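Local atomic coordinates of CRISPR system Cmr subunit Cmr6 (Pyrococcus furiosus, PDB entry 4W8V), a protein that caps, with Cmr1, the crRNA-bearing type III-B Cmr ribonucleoprotein complex of CRISPR antiviral defence and binds RNA, represented here by its C-terminal RAMP part. Residues N179-P182 with W186-P189; L62-L67 with K82-A87; H13-K18 with K217-V222; L129-G134 with R212-K217. All coordinates share one frame; numbering follows the deposited sequence.

Contact 1: residues N179-P182 with W186-P189; sequences NVPP and WYDP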
loop_
_atom_site.group_PDB
_atom_site.type_symbol
_atom_site.label_atom_id
_atom_site.label_comp_id
_atom_site.label_asym_id
_atom_site.label_seq_id
_atom_site.Cartn_x
_atom_site.Cartn_y
_atom_site.Cartn_z
ATOM N N ASN A 179 8.490 18.098 -11.629
ATOM C CA ASN A 179 7.598 17.347 -12.479
ATOM C C ASN A 179 8.251 16.012 -12.761
ATOM O O ASN A 179 9.400 15.780 -12.395
ATOM C CB ASN A 179 7.264 18.103 -13.760
ATOM C CG ASN A 179 5.779 18.392 -13.881
ATOM O OD1 ASN A 179 4.945 17.513 -13.645
ATOM N ND2 ASN A 179 5.441 19.632 -14.218
ATOM N N VAL A 180 7.509 15.119 -13.386
ATOM C CA VAL A 180 7.966 13.756 -13.531
ATOM C C VAL A 180 7.742 13.301 -14.961
ATOM O O VAL A 180 6.680 13.545 -15.525
ATOM C CB VAL A 180 7.244 12.821 -12.528
ATOM C CG1 VAL A 180 7.418 11.423 -12.922
ATOM C CG2 VAL A 180 7.853 12.975 -11.187
ATOM N N PRO A 181 8.757 12.673 -15.572
ATOM C CA PRO A 181 10.124 12.521 -15.055
ATOM C C PRO A 181 10.830 13.874 -14.964
ATOM O O PRO A 181 10.498 14.748 -15.755
ATOM C CB PRO A 181 10.804 11.625 -16.096
ATOM C CG PRO A 181 9.680 10.932 -16.796
ATOM C CD PRO A 181 8.560 11.921 -16.821
ATOM N N PRO A 182 11.743 14.046 -13.995
ATOM C CA PRO A 182 12.521 15.284 -13.817
ATOM C C PRO A 182 13.474 15.542 -14.994
ATOM O O PRO A 182 13.784 14.606 -15.724
ATOM C CB PRO A 182 13.290 15.023 -12.520
ATOM C CG PRO A 182 13.375 13.525 -12.418
ATOM C CD PRO A 182 12.117 13.004 -13.023
ATOM N N TRP A 186 13.872 10.156 -17.678
ATOM C CA TRP A 186 12.755 9.778 -18.532
ATOM C C TRP A 186 12.252 8.375 -18.221
ATOM O O TRP A 186 12.770 7.697 -17.335
ATOM C CB TRP A 186 13.149 9.881 -20.019
ATOM C CG TRP A 186 11.967 9.957 -20.955
ATOM C CD1 TRP A 186 11.654 9.081 -21.952
ATOM C CD2 TRP A 186 10.928 10.948 -20.953
ATOM N NE1 TRP A 186 10.491 9.468 -22.583
ATOM C CE2 TRP A 186 10.028 10.611 -21.988
ATOM C CE3 TRP A 186 10.675 12.091 -20.178
ATOM C CZ2 TRP A 186 8.896 11.373 -22.268
ATOM C CZ3 TRP A 186 9.554 12.851 -20.462
ATOM C CH2 TRP A 186 8.678 12.491 -21.502
ATOM N N TYR A 187 11.228 7.960 -18.959
ATOM C CA TYR A 187 10.735 6.598 -18.923
ATOM C C TYR A 187 11.747 5.643 -19.550
ATOM O O TYR A 187 12.497 6.016 -20.449
ATOM C CB TYR A 187 9.397 6.502 -19.657
ATOM C CG TYR A 187 8.380 7.496 -19.174
ATOM C CD1 TYR A 187 7.596 7.222 -18.065
ATOM C CD2 TYR A 187 8.197 8.706 -19.831
ATOM C CE1 TYR A 187 6.659 8.130 -17.607
ATOM C CE2 TYR A 187 7.261 9.631 -19.375
ATOM C CZ TYR A 187 6.490 9.324 -18.261
ATOM O OH TYR A 187 5.562 10.219 -17.787
ATOM N N ASP A 188 11.740 4.405 -19.068
ATOM C CA ASP A 188 12.547 3.349 -19.637
ATOM C C ASP A 188 11.833 2.841 -20.892
ATOM O O ASP A 188 10.618 2.992 -21.002
ATOM C CB ASP A 188 12.765 2.248 -18.601
ATOM C CG ASP A 188 13.524 2.745 -17.391
ATOM O OD1 ASP A 188 14.571 3.427 -17.580
ATOM O OD2 ASP A 188 13.073 2.491 -16.251
ATOM N N PRO A 189 12.589 2.285 -21.857
ATOM C CA PRO A 189 12.051 1.796 -23.131
ATOM C C PRO A 189 11.418 0.406 -23.031
ATOM O O PRO A 189 11.785 -0.525 -23.742
ATOM C CB PRO A 189 13.294 1.755 -24.025
ATOM C CG PRO A 189 14.370 1.407 -23.087
ATOM C CD PRO A 189 14.057 2.189 -21.833
#
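P181 packs its ring into the corner formed by Y187 and W186, and meets each in a different way. Against Y187 it lies over a ring face: P181 CG is 3.9 Å from the centroid of the Y187 ring and only 16° off the ring normal, a CH-pi contact. The pyrrolidine crosses the phenol at about a right angle, and P181 CD reaches the phenolic end, 3.6 Å from Y187 CZ. Toward W186 the approach is oblique; P181 CG comes 3.7 Å from the benzo carbon W186 CE3, while P181 CB packs against the backbone, 3.6 Å from W186 CA. The CB of W186 points away from P181, but with CG anti to the backbone N (chi1 -161°) the indole swings back until its six-membered ring borders the proline. The two aromatic rings brace each other as well, since Y187 CD2 stands 3.4 Å above the indole plane, over its centre. Proline suits this place because its rigid ring offers polarised CG and CD hydrogens to the Y187 face. It is also the residue most tolerant of the cis V180-P181 peptide bond found here. Bonds from W186 O to H168 ND1, D188 O to N166 ND2 and the D188 backbone to P167 tie residues 186-188 back to the loop after strand 161-165. This is a proline–aromatic CH-pi contact, flanked by W186, on the RAMP domain's long surface loop joining strands 161-165 and 192-197.

Contact 2: residues L62-L67 with K82-A87; sequences LTYYVL and KTVQDA
Y64 lays one face of its ring over the backbone of the helix opposite, with Q85 CA 3.9 Å from the ring centroid and 25° off the normal, a CH-pi contact. The neighbouring methyl V84 CG1 fills the angle at the base of the tyrosine, 3.7 Å from Y64 CA and 3.8 Å from L67 CB. This is the tight half of the contact. V84 suits it because its branch supplies two methyls: chi1 of 178° puts CG1 against Y64 and L67 CB, while CG2 lies near the L67 carbonyl. The OH of buried Y64 is satisfied by a hydrogen bond with R60 NH1. Helices 52-68 and 77-90, successive in the chain, run obliquely here, nearer antiparallel than parallel, their local axes 8.4 Å apart at an angle of 134°. V84 also touches I71 and L97, and L67 continues inward to I126 and L129 of helix 122-133. Toward solvent the packing thins. Q85 CB and CG continue along the same tyrosine face, toward CD2 and CE2, with Q85 CB 3.6 Å from Y64 CD2, but the side chain's end leads away from helix 52-68. On the outer face of helix 77-90, K82 NZ and D86 OD2 form a 3.0 Å salt bridge that takes no part in the packing.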
loop_
_atom_site.group_PDB
_atom_site.type_symbol
_atom_site.label_atom_id
_atom_site.label_comp_id
_atom_site.label_asym_id
_atom_site.label_seq_id
_atom_site.Cartn_x
_atom_site.Cartn_y
_atom_site.Cartn_z
ATOM N N LEU A 62 2.821 4.865 3.752
ATOM C CA LEU A 62 1.979 5.636 4.650
ATOM C C LEU A 62 2.680 5.882 5.975
ATOM O O LEU A 62 2.721 7.017 6.465
ATOM C CB LEU A 62 0.651 4.912 4.883
ATOM C CG LEU A 62 -0.293 5.478 5.942
ATOM C CD1 LEU A 62 -0.671 6.908 5.645
ATOM C CD2 LEU A 62 -1.545 4.615 6.033
ATOM N N THR A 63 3.251 4.820 6.544
ATOM C CA THR A 63 3.843 4.922 7.872
ATOM C C THR A 63 5.156 5.699 7.873
ATOM O O THR A 63 5.518 6.289 8.888
ATOM C CB THR A 63 4.084 3.532 8.497
ATOM O OG1 THR A 63 5.193 2.903 7.854
ATOM C CG2 THR A 63 2.841 2.657 8.340
ATOM N N TYR A 64 5.882 5.698 6.759
ATOM C CA TYR A 64 7.133 6.456 6.708
ATOM C C TYR A 64 6.797 7.927 6.579
ATOM O O TYR A 64 7.520 8.785 7.059
ATOM C CB TYR A 64 8.022 6.026 5.545
ATOM C CG TYR A 64 8.296 4.549 5.467
ATOM C CD1 TYR A 64 8.314 3.763 6.605
ATOM C CD2 TYR A 64 8.532 3.939 4.244
ATOM C CE1 TYR A 64 8.560 2.419 6.527
ATOM C CE2 TYR A 64 8.787 2.599 4.158
ATOM C CZ TYR A 64 8.801 1.842 5.300
ATOM O OH TYR A 64 9.051 0.501 5.211
ATOM N N TYR A 65 5.688 8.191 5.900
ATOM C CA TYR A 65 5.201 9.536 5.697
ATOM C C TYR A 65 4.775 10.167 7.020
ATOM O O TYR A 65 5.142 11.302 7.336
ATOM C CB TYR A 65 4.048 9.515 4.706
ATOM C CG TYR A 65 3.451 10.853 4.370
ATOM C CD1 TYR A 65 2.388 11.375 5.112
ATOM C CD2 TYR A 65 3.916 11.581 3.291
ATOM C CE1 TYR A 65 1.824 12.603 4.793
ATOM C CE2 TYR A 65 3.364 12.810 2.962
ATOM C CZ TYR A 65 2.317 13.313 3.710
ATOM O OH TYR A 65 1.773 14.532 3.372
ATOM N N VAL A 66 4.001 9.422 7.792
ATOM C CA VAL A 66 3.525 9.893 9.082
ATOM C C VAL A 66 4.684 10.058 10.069
ATOM O O VAL A 66 4.778 11.072 10.764
ATOM C CB VAL A 66 2.466 8.920 9.651
ATOM C CG1 VAL A 66 2.289 9.115 11.140
ATOM C CG2 VAL A 66 1.156 9.088 8.902
ATOM N N LEU A 67 5.577 9.072 10.117
ATOM C CA LEU A 67 6.660 9.076 11.098
ATOM C C LEU A 67 7.710 10.145 10.814
ATOM O O LEU A 67 8.495 10.497 11.698
ATOM C CB LEU A 67 7.326 7.702 11.168
ATOM C CG LEU A 67 6.594 6.706 12.076
ATOM C CD1 LEU A 67 7.267 5.333 12.074
ATOM C CD2 LEU A 67 6.519 7.265 13.483
ATOM N N LYS A 82 12.608 10.463 3.652
ATOM C CA LYS A 82 13.578 9.586 3.027
ATOM C C LYS A 82 14.377 8.870 4.110
ATOM O O LYS A 82 14.707 7.690 3.993
ATOM C CB LYS A 82 14.495 10.377 2.094
ATOM C CG LYS A 82 15.470 9.493 1.330
ATOM C CD LYS A 82 16.018 10.173 0.080
ATOM C CE LYS A 82 16.729 9.152 -0.816
ATOM N NZ LYS A 82 17.779 8.369 -0.093
ATOM N N THR A 83 14.657 9.591 5.188
ATOM C CA THR A 83 15.353 9.029 6.330
ATOM C C THR A 83 14.555 7.905 6.977
ATOM O O THR A 83 15.097 6.844 7.249
ATOM C CB THR A 83 15.645 10.102 7.387
ATOM O OG1 THR A 83 16.540 11.069 6.839
ATOM C CG2 THR A 83 16.274 9.481 8.620
ATOM N N VAL A 84 13.275 8.141 7.238
ATOM C CA VAL A 84 12.442 7.134 7.886
ATOM C C VAL A 84 12.293 5.908 6.978
ATOM O O VAL A 84 12.381 4.771 7.432
ATOM C CB VAL A 84 11.038 7.690 8.244
ATOM C CG1 VAL A 84 10.166 6.599 8.870
ATOM C CG2 VAL A 84 11.155 8.885 9.192
ATOM N N GLN A 85 12.094 6.155 5.687
ATOM C CA GLN A 85 11.900 5.097 4.702
ATOM C C GLN A 85 13.154 4.224 4.612
ATOM O O GLN A 85 13.084 2.995 4.775
ATOM C CB GLN A 85 11.535 5.725 3.340
ATOM C CG GLN A 85 11.502 4.804 2.135
ATOM C CD GLN A 85 11.761 5.562 0.840
ATOM O OE1 GLN A 85 12.902 5.923 0.538
ATOM N NE2 GLN A 85 10.711 5.831 0.087
ATOM N N ASP A 86 14.309 4.860 4.405
ATOM C CA ASP A 86 15.581 4.133 4.309
ATOM C C ASP A 86 15.876 3.362 5.579
ATOM O O ASP A 86 16.434 2.267 5.520
ATOM C CB ASP A 86 16.744 5.088 4.009
ATOM C CG ASP A 86 16.742 5.572 2.579
ATOM O OD1 ASP A 86 15.937 5.061 1.775
ATOM O OD2 ASP A 86 17.564 6.458 2.244
ATOM N N ALA A 87 15.508 3.932 6.726
ATOM C CA ALA A 87 15.751 3.289 8.011
ATOM C C ALA A 87 14.945 2.013 8.154
ATOM O O ALA A 87 15.486 0.965 8.480
ATOM C CB ALA A 87 15.426 4.228 9.145
#

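Contact 3: residues H13-K18 with K217-V222; sequences HAITGK and KAFSLV
F219 leans from helix 217-222 onto strand 13-18 and takes a methyl of I15 against its ring face. I15 CG2 lies 3.8 Å from the ring centroid, 22° off the normal, a CH-pi contact displaced toward the rim where F219 CG is 3.6 Å away. Two torsions create this meeting. On the helix, F219 carries CG anti to its own N (chi1 -174°), which sends the phenyl down toward the sheet. On the strand, I15 divides its branches: CG2 stands anti to the backbone N and meets the ring, whereas CG1, beside that N, turns the longer arm along the helix toward T215 and E216. A beta-branched residue thus serves two turns of the helix at once. Beyond I15 the far end of the phenyl comes down on bare backbone, with F219 CZ 3.6 Å from G17 N and 3.7 Å from T16 C. Having no side chain, glycine lets F219 CZ reach the main chain. T16, by contrast, turns its side chain to the other face of the sheet, toward solvent, in the alternation expected of a strand. The strand and the helix run only 25° from parallel, their local axes 9.0 Å apart. Strand 13-21 lies centrally in a four-stranded antiparallel sheet whose order matches the ferredoxin-like fold of RAMP proteins. Strand 202-209 beside it presents V205 and V207 to the same helix; L221 and V222 of this helix also pack on I55, T59 and T63 of helix 52-68, V222 bridging to strand 202-209.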
loop_
_atom_site.group_PDB
_atom_site.type_symbol
_atom_site.label_atom_id
_atom_site.label_comp_id
_atom_site.label_asym_id
_atom_site.label_seq_id
_atom_site.Cartn_x
_atom_site.Cartn_y
_atom_site.Cartn_z
ATOM N N HIS A 13 -4.602 -15.755 12.094
ATOM C CA HIS A 13 -5.795 -14.923 12.163
ATOM C C HIS A 13 -5.930 -14.133 10.873
ATOM O O HIS A 13 -5.032 -13.375 10.509
ATOM C CB HIS A 13 -5.733 -13.969 13.355
ATOM C CG HIS A 13 -5.895 -14.643 14.682
ATOM N ND1 HIS A 13 -4.845 -14.831 15.554
ATOM C CD2 HIS A 13 -6.987 -15.175 15.283
ATOM C CE1 HIS A 13 -5.284 -15.451 16.638
ATOM N NE2 HIS A 13 -6.576 -15.669 16.497
ATOM N N ALA A 14 -7.042 -14.302 10.172
ATOM C CA ALA A 14 -7.232 -13.573 8.928
ATOM C C ALA A 14 -8.279 -12.470 9.073
ATOM O O ALA A 14 -9.472 -12.753 9.107
ATOM C CB ALA A 14 -7.627 -14.527 7.810
ATOM N N ILE A 15 -7.826 -11.218 9.140
ATOM C CA ILE A 15 -8.747 -10.086 9.151
ATOM C C ILE A 15 -9.080 -9.715 7.712
ATOM O O ILE A 15 -8.186 -9.434 6.917
ATOM C CB ILE A 15 -8.164 -8.856 9.877
ATOM C CG1 ILE A 15 -7.520 -9.258 11.207
ATOM C CG2 ILE A 15 -9.245 -7.805 10.082
ATOM C CD1 ILE A 15 -8.462 -9.974 12.166
ATOM N N THR A 16 -10.362 -9.729 7.363
ATOM C CA THR A 16 -10.755 -9.399 6.003
ATOM C C THR A 16 -11.836 -8.335 5.918
ATOM O O THR A 16 -12.543 -8.062 6.887
ATOM C CB THR A 16 -11.255 -10.635 5.250
ATOM O OG1 THR A 16 -12.612 -10.921 5.629
ATOM C CG2 THR A 16 -10.370 -11.837 5.531
ATOM N N GLY A 17 -11.945 -7.742 4.735
ATOM C CA GLY A 17 -13.026 -6.836 4.407
ATOM C C GLY A 17 -13.306 -6.827 2.917
ATOM O O GLY A 17 -12.486 -7.264 2.124
ATOM N N LYS A 18 -14.477 -6.334 2.538
ATOM C CA LYS A 18 -14.825 -6.177 1.134
ATOM C C LYS A 18 -14.682 -4.723 0.704
ATOM O O LYS A 18 -15.230 -3.832 1.340
ATOM C CB LYS A 18 -16.246 -6.658 0.869
ATOM C CG LYS A 18 -16.458 -8.139 1.058
ATOM C CD LYS A 18 -17.847 -8.521 0.591
ATOM C CE LYS A 18 -18.190 -9.958 0.922
ATOM N NZ LYS A 18 -19.644 -10.187 0.714
ATOM N N LYS A 217 -4.351 -4.127 13.649
ATOM C CA LYS A 217 -3.762 -2.818 13.441
ATOM C C LYS A 217 -3.289 -2.691 11.999
ATOM O O LYS A 217 -3.525 -1.674 11.346
ATOM C CB LYS A 217 -2.603 -2.593 14.405
ATOM C CG LYS A 217 -3.019 -2.575 15.857
ATOM C CD LYS A 217 -1.888 -2.098 16.743
ATOM C CE LYS A 217 -2.264 -2.207 18.218
ATOM N NZ LYS A 217 -1.152 -1.762 19.107
ATOM N N ALA A 218 -2.644 -3.750 11.514
ATOM C CA ALA A 218 -2.161 -3.825 10.143
ATOM C C ALA A 218 -3.292 -3.588 9.157
ATOM O O ALA A 218 -3.156 -2.837 8.189
ATOM C CB ALA A 218 -1.499 -5.180 9.878
ATOM N N PHE A 219 -4.415 -4.226 9.424
ATOM C CA PHE A 219 -5.591 -4.110 8.581
ATOM C C PHE A 219 -6.089 -2.670 8.537
ATOM O O PHE A 219 -6.559 -2.189 7.509
ATOM C CB PHE A 219 -6.696 -5.045 9.089
ATOM C CG PHE A 219 -7.897 -5.094 8.194
ATOM C CD1 PHE A 219 -7.853 -5.782 6.987
ATOM C CD2 PHE A 219 -9.060 -4.436 8.539
ATOM C CE1 PHE A 219 -8.950 -5.813 6.148
ATOM C CE2 PHE A 219 -10.173 -4.473 7.711
ATOM C CZ PHE A 219 -10.116 -5.163 6.513
ATOM N N SER A 220 -5.971 -1.985 9.664
ATOM C CA SER A 220 -6.458 -0.622 9.785
ATOM C C SER A 220 -5.569 0.324 8.988
ATOM O O SER A 220 -6.039 1.272 8.372
ATOM C CB SER A 220 -6.512 -0.211 11.256
ATOM O OG SER A 220 -7.645 -0.770 11.885
ATOM N N LEU A 221 -4.277 0.038 8.986
ATOM C CA LEU A 221 -3.357 0.795 8.173
ATOM C C LEU A 221 -3.651 0.559 6.691
ATOM O O LEU A 221 -3.618 1.485 5.896
ATOM C CB LEU A 221 -1.912 0.428 8.525
ATOM C CG LEU A 221 -1.424 0.973 9.871
ATOM C CD1 LEU A 221 -0.017 0.503 10.154
ATOM C CD2 LEU A 221 -1.507 2.503 9.894
ATOM N N VAL A 222 -3.976 -0.675 6.328
ATOM C CA VAL A 222 -4.235 -1.011 4.930
ATOM C C VAL A 222 -5.480 -0.285 4.421
ATOM O O VAL A 222 -5.489 0.265 3.308
ATOM C CB VAL A 222 -4.386 -2.535 4.769
ATOM C CG1 VAL A 222 -5.093 -2.899 3.466
ATOM C CG2 VAL A 222 -3.025 -3.203 4.868
#

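Contact 4: residues L129-G134 with R212-K217; sequences LIRIFG and RELTEK
L214 pushes its branched end between R131 and I132 of helix 122-133 and touches both. L214 CD2 sits over one face of the R131 guanidinium, 3.5 Å above its plane and offset toward the rim, where R131 NH2 is 3.6 Å off. Elsewhere on the leucine the contact is apolar: I132 CG1 packs on L214 CG and CD1, 3.7 Å from L214 CG. L214 extends to its partners because CG is anti to the backbone N (chi1 -176°), which carries its branched end toward the opposing helix. R131 gets its flat group into place by a bend at chi3 (50°), which folds the chain back over the leucine instead of away from it. Next outward come the groups that fix this guanidinium. R131 NE makes a salt bridge to E141 and R131 NH2 another to D211, and D211 immediately precedes helix 212-228, where its OD1 also makes weak hydrogen bonds to the N-H groups of E213 and L214. The same aspartate probably helps to position both the arginine and the start of the helix that carries the leucine. Farther along, K217 NZ pairs with E128, giving the two helices a second charged tie, while helix 122-133 ends at G134, whose positive phi (85°) suits glycine. The chemistry is thus divided: the flat face of R131 accepts a hydrocarbon, while its NE and NH2 are engaged by carboxylates, so a charged residue can probably border a buried leucine without leaving its charge uncompensated.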
loop_
_atom_site.group_PDB
_atom_site.type_symbol
_atom_site.label_atom_id
_atom_site.label_comp_id
_atom_site.label_asym_id
_atom_site.label_seq_id
_atom_site.Cartn_x
_atom_site.Cartn_y
_atom_site.Cartn_z
ATOM N N LEU A 129 5.612 -1.968 14.333
ATOM C CA LEU A 129 5.783 -1.764 12.898
ATOM C C LEU A 129 6.930 -2.612 12.372
ATOM O O LEU A 129 6.866 -3.123 11.256
ATOM C CB LEU A 129 6.038 -0.288 12.573
ATOM C CG LEU A 129 4.886 0.684 12.811
ATOM C CD1 LEU A 129 5.360 2.119 12.735
ATOM C CD2 LEU A 129 3.778 0.443 11.806
ATOM N N ILE A 130 7.983 -2.743 13.175
ATOM C CA ILE A 130 9.037 -3.698 12.882
ATOM C C ILE A 130 8.428 -5.099 12.742
ATOM O O ILE A 130 8.751 -5.831 11.815
ATOM C CB ILE A 130 10.133 -3.688 13.967
ATOM C CG1 ILE A 130 10.994 -2.426 13.835
ATOM C CG2 ILE A 130 11.024 -4.916 13.847
ATOM C CD1 ILE A 130 11.988 -2.232 14.964
ATOM N N ARG A 131 7.518 -5.456 13.637
ATOM C CA ARG A 131 6.901 -6.775 13.574
ATOM C C ARG A 131 5.944 -6.933 12.388
ATOM O O ARG A 131 5.891 -7.993 11.773
ATOM C CB ARG A 131 6.168 -7.069 14.882
ATOM C CG ARG A 131 7.093 -7.154 16.083
ATOM C CD ARG A 131 6.297 -7.286 17.355
ATOM N NE ARG A 131 5.317 -8.352 17.216
ATOM C CZ ARG A 131 4.143 -8.373 17.832
ATOM N NH1 ARG A 131 3.796 -7.382 18.643
ATOM N NH2 ARG A 131 3.317 -9.392 17.627
ATOM N N ILE A 132 5.191 -5.884 12.071
ATOM C CA ILE A 132 4.217 -5.949 10.986
ATOM C C ILE A 132 4.879 -6.147 9.626
ATOM O O ILE A 132 4.501 -7.052 8.873
ATOM C CB ILE A 132 3.340 -4.681 10.957
ATOM C CG1 ILE A 132 2.380 -4.679 12.149
ATOM C CG2 ILE A 132 2.544 -4.588 9.658
ATOM C CD1 ILE A 132 1.532 -3.425 12.257
ATOM N N PHE A 133 5.883 -5.322 9.332
ATOM C CA PHE A 133 6.493 -5.265 8.007
ATOM C C PHE A 133 7.810 -6.040 7.914
ATOM O O PHE A 133 8.202 -6.499 6.838
ATOM C CB PHE A 133 6.734 -3.806 7.602
ATOM C CG PHE A 133 5.476 -2.994 7.496
ATOM C CD1 PHE A 133 4.618 -3.162 6.418
ATOM C CD2 PHE A 133 5.147 -2.061 8.469
ATOM C CE1 PHE A 133 3.454 -2.420 6.314
ATOM C CE2 PHE A 133 3.980 -1.317 8.361
ATOM C CZ PHE A 133 3.137 -1.504 7.285
ATOM N N GLY A 134 8.487 -6.183 9.048
ATOM C CA GLY A 134 9.792 -6.809 9.083
ATOM C C GLY A 134 10.863 -5.789 8.777
ATOM O O GLY A 134 10.566 -4.649 8.451
ATOM N N ARG A 212 -3.335 -11.547 16.913
ATOM C CA ARG A 212 -4.569 -10.996 16.376
ATOM C C ARG A 212 -4.633 -9.469 16.457
ATOM O O ARG A 212 -5.073 -8.812 15.515
ATOM C CB ARG A 212 -5.775 -11.588 17.091
ATOM C CG ARG A 212 -7.074 -11.007 16.600
ATOM C CD ARG A 212 -8.276 -11.708 17.189
ATOM N NE ARG A 212 -9.511 -11.101 16.698
ATOM C CZ ARG A 212 -10.142 -11.476 15.589
ATOM N NH1 ARG A 212 -9.664 -12.473 14.853
ATOM N NH2 ARG A 212 -11.257 -10.857 15.221
ATOM N N GLU A 213 -4.204 -8.900 17.577
ATOM C CA GLU A 213 -4.309 -7.459 17.744
ATOM C C GLU A 213 -3.295 -6.730 16.862
ATOM O O GLU A 213 -3.567 -5.632 16.377
ATOM C CB GLU A 213 -4.126 -7.056 19.207
ATOM N N LEU A 214 -2.130 -7.339 16.657
ATOM C CA LEU A 214 -1.139 -6.762 15.763
ATOM C C LEU A 214 -1.670 -6.787 14.333
ATOM O O LEU A 214 -1.564 -5.803 13.603
ATOM C CB LEU A 214 0.192 -7.509 15.846
ATOM C CG LEU A 214 1.285 -6.855 14.995
ATOM C CD1 LEU A 214 1.872 -5.655 15.732
ATOM C CD2 LEU A 214 2.369 -7.842 14.573
ATOM N N THR A 215 -2.253 -7.915 13.946
ATOM C CA THR A 215 -2.788 -8.090 12.607
ATOM C C THR A 215 -3.932 -7.116 12.347
ATOM O O THR A 215 -4.059 -6.571 11.247
ATOM C CB THR A 215 -3.262 -9.544 12.398
ATOM O OG1 THR A 215 -2.144 -10.421 12.567
ATOM C CG2 THR A 215 -3.847 -9.745 11.013
ATOM N N GLU A 216 -4.752 -6.883 13.366
ATOM C CA GLU A 216 -5.875 -5.961 13.230
ATOM C C GLU A 216 -5.410 -4.540 12.957
ATOM O O GLU A 216 -6.006 -3.836 12.144
ATOM C CB GLU A 216 -6.756 -5.991 14.478
ATOM C CG GLU A 216 -7.776 -7.115 14.464
ATOM C CD GLU A 216 -8.594 -7.188 15.737
ATOM O OE1 GLU A 216 -8.158 -6.621 16.765
ATOM O OE2 GLU A 216 -9.672 -7.820 15.704
ATOM N N LYS A 217 -4.351 -4.127 13.649
ATOM C CA LYS A 217 -3.762 -2.818 13.441
ATOM C C LYS A 217 -3.289 -2.691 11.999
ATOM O O LYS A 217 -3.525 -1.674 11.346
ATOM C CB LYS A 217 -2.603 -2.593 14.405
ATOM C CG LYS A 217 -3.019 -2.575 15.857
ATOM C CD LYS A 217 -1.888 -2.098 16.743
ATOM C CE LYS A 217 -2.264 -2.207 18.218
ATOM N NZ LYS A 217 -1.152 -1.762 19.107
#

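Contacts 2 and 4 are buried helix-to-helix joints, contact 3 a partly buried helix-on-sheet joint, and contact 1 lies at the surface, its centre about 22 Å from that of the chain. Contacts 3 and 4 both use helix 212-228 and share K217; their centres are about 10 Å apart, and I15 and T215 touch between them. Contact 2 joins the same core through T63, which meets L221 and F133, and through L67, which meets L129. Contact 1 touches none of the others. Aromatic CH-pi contacts recur with one proline at the surface, with a backbone CH in buried contact 2 and a methyl in partly buried contact 3, whereas contact 4 alone pairs an apolar side chain with a guanidinium held by salt bridges.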